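Local coordinates for protein L-fuculose phosphate aldolase (PDB 4C24) that belongs to the class II aldolase and adducin family, of AraD-like fold, and holds a zinc ion bound by histidines, at residues K184-A189 and G193-L198. Numbering follows the deposited sequence.
With SO4 (sulfate ion), chain D; SO4 (sulfate ion), chain B.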
loop_
_atom_site.group_PDB
_atom_site.type_symbol
_atom_site.label_atom_id
_atom_site.label_comp_id
_atom_site.label_asym_id
_atom_site.label_seq_id
_atom_site.Cartn_x
_atom_site.Cartn_y
_atom_site.Cartn_z
ATOM N N LYS A 184 -3.730 -9.468 8.413
ATOM C CA LYS A 184 -2.695 -8.456 8.338
ATOM C C LYS A 184 -2.271 -7.981 9.731
ATOM O O LYS A 184 -1.078 -7.925 10.016
ATOM C CB LYS A 184 -3.154 -7.282 7.440
ATOM C CG LYS A 184 -2.052 -6.237 7.286
ATOM C CD LYS A 184 -2.472 -5.185 6.284
ATOM C CE LYS A 184 -1.389 -4.146 6.102
ATOM N NZ LYS A 184 -1.799 -3.219 4.992
ATOM N N ILE A 185 -3.235 -7.638 10.584
ATOM C CA ILE A 185 -2.926 -7.188 11.936
ATOM C C ILE A 185 -2.121 -8.282 12.642
ATOM O O ILE A 185 -1.114 -7.980 13.293
ATOM C CB ILE A 185 -4.195 -6.848 12.741
ATOM C CG1 ILE A 185 -4.938 -5.641 12.120
ATOM C CG2 ILE A 185 -3.895 -6.621 14.225
ATOM C CD1 ILE A 185 -4.112 -4.386 12.054
ATOM N N TYR A 186 -2.574 -9.518 12.504
ATOM C CA TYR A 186 -1.919 -10.637 13.229
ATOM C C TYR A 186 -0.491 -10.796 12.743
ATOM O O TYR A 186 0.453 -10.956 13.561
ATOM C CB TYR A 186 -2.694 -11.909 13.007
ATOM C CG TYR A 186 -2.122 -13.135 13.680
ATOM C CD1 TYR A 186 -1.953 -13.169 15.039
ATOM C CD2 TYR A 186 -1.788 -14.248 12.939
ATOM C CE1 TYR A 186 -1.465 -14.310 15.637
ATOM C CE2 TYR A 186 -1.290 -15.397 13.521
ATOM C CZ TYR A 186 -1.143 -15.412 14.875
ATOM O OH TYR A 186 -0.636 -16.558 15.463
ATOM N N CYS A 187 -0.287 -10.796 11.442
ATOM C CA CYS A 187 1.055 -10.974 10.896
ATOM C C CYS A 187 1.988 -9.843 11.303
ATOM O O CYS A 187 3.136 -10.047 11.697
ATOM C CB CYS A 187 0.981 -11.039 9.368
ATOM S SG CYS A 187 0.387 -12.612 8.750
ATOM N N LEU A 188 1.511 -8.611 11.191
ATOM C CA LEU A 188 2.311 -7.473 11.553
ATOM C C LEU A 188 2.629 -7.503 13.052
ATOM O O LEU A 188 3.759 -7.161 13.457
ATOM C CB LEU A 188 1.596 -6.158 11.183
ATOM C CG LEU A 188 1.430 -5.967 9.695
ATOM C CD1 LEU A 188 0.666 -4.674 9.483
ATOM C CD2 LEU A 188 2.678 -5.938 8.892
ATOM N N ALA A 189 1.662 -7.901 13.877
ATOM C CA ALA A 189 1.921 -7.966 15.323
ATOM C C ALA A 189 2.994 -9.001 15.582
ATOM O O ALA A 189 3.856 -8.749 16.425
ATOM C CB ALA A 189 0.657 -8.278 16.088
ATOM N N GLY A 193 6.226 -8.621 18.206
ATOM C CA GLY A 193 6.193 -9.343 19.492
ATOM C C GLY A 193 5.130 -10.420 19.481
ATOM O O GLY A 193 4.853 -11.027 18.433
ATOM N N GLU A 194 4.546 -10.685 20.646
ATOM C CA GLU A 194 3.547 -11.731 20.761
ATOM C C GLU A 194 2.167 -11.103 20.736
ATOM O O GLU A 194 1.791 -10.407 21.658
ATOM C CB GLU A 194 3.744 -12.535 22.059
ATOM C CG GLU A 194 2.883 -13.778 22.160
ATOM C CD GLU A 194 3.253 -14.862 21.160
ATOM O OE1 GLU A 194 4.336 -14.788 20.535
ATOM O OE2 GLU A 194 2.452 -15.811 21.008
ATOM N N PRO A 195 1.412 -11.350 19.662
ATOM C CA PRO A 195 0.050 -10.831 19.605
ATOM C C PRO A 195 -0.763 -11.354 20.788
ATOM O O PRO A 195 -0.667 -12.525 21.135
ATOM C CB PRO A 195 -0.485 -11.430 18.291
ATOM C CG PRO A 195 0.722 -11.741 17.479
ATOM C CD PRO A 195 1.724 -12.210 18.509
ATOM N N VAL A 196 -1.548 -10.490 21.407
ATOM C CA VAL A 196 -2.451 -10.893 22.465
ATOM C C VAL A 196 -3.736 -11.430 21.859
ATOM O O VAL A 196 -4.408 -10.719 21.076
ATOM C CB VAL A 196 -2.737 -9.719 23.390
ATOM C CG1 VAL A 196 -3.682 -10.146 24.497
ATOM C CG2 VAL A 196 -1.414 -9.202 23.950
ATOM N N VAL A 197 -4.087 -12.665 22.194
ATOM C CA VAL A 197 -5.265 -13.314 21.634
ATOM C C VAL A 197 -6.387 -13.331 22.645
ATOM O O VAL A 197 -6.218 -13.794 23.791
ATOM C CB VAL A 197 -4.970 -14.744 21.151
ATOM C CG1 VAL A 197 -6.243 -15.431 20.656
ATOM C CG2 VAL A 197 -3.874 -14.737 20.087
ATOM N N LEU A 198 -7.556 -12.844 22.210
ATOM C CA LEU A 198 -8.712 -12.787 23.076
ATOM C C LEU A 198 -9.169 -14.196 23.422
ATOM O O LEU A 198 -9.104 -15.085 22.582
ATOM C CB LEU A 198 -9.840 -11.987 22.410
ATOM C CG LEU A 198 -9.403 -10.545 22.184
ATOM C CD1 LEU A 198 -10.506 -9.846 21.374
ATOM C CD2 LEU A 198 -9.062 -9.784 23.463
HETATM S S SO4 D . -1.363 -4.912 1.436
HETATM O O1 SO4 D . -1.860 -5.961 0.527
HETATM O O2 SO4 D . -1.709 -3.611 0.815
HETATM O O3 SO4 D . -2.079 -5.078 2.711
HETATM O O4 SO4 D . 0.098 -5.055 1.615
HETATM S S SO4 B . -0.719 0.353 5.235
HETATM O O1 SO4 B . -2.020 0.277 5.926
HETATM O O2 SO4 B . -0.993 0.843 3.863
HETATM O O3 SO4 B . 0.100 1.327 5.974
HETATM O O4 SO4 B . -0.083 -0.982 5.216
#
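Gly193 N donates to Ala189 O at 3.0 Å, and the N-H...O angle of 163° makes this i to i+4 bond nearly straight. The C=O...N angle of 168° puts the donor almost in line with the carbonyl; the i to i+4 spacing is that of a helical turn, although the backbone of Gly193 itself has already left helical geometry. Two residues on, the chain has folded back far enough for Pro195 to lie against the helix flank. Its CG rests on Ala189 CB at 3.7 Å and on Tyr186 CE1 at 3.8 Å, so residues one turn apart both touch the same ring corner. Tyr186 has CG anti to the backbone N (chi1 179°), which swings the ring round so that its CD1-CE1 side comes up to the proline obliquely, the two side chains crossing at about a right angle. Leu107, Leu114 and Pro115 also border this tyrosine, and Phe192 of the third subunit meets its ring. At the far end of 184-189, the extended Lys184 side chain places NZ 2.8 Å from O4 of the chain B sulfate and 3.0 Å from O3 of the chain D sulfate; lysines of neighbouring subunits also bind sulfate here. The arrangement is a helix C-terminus at which helix 169-192 ends and the chain turns back through a proline-bearing loop toward helix 200-210, beside subunit interfaces of this four-chain class II aldolase assembly.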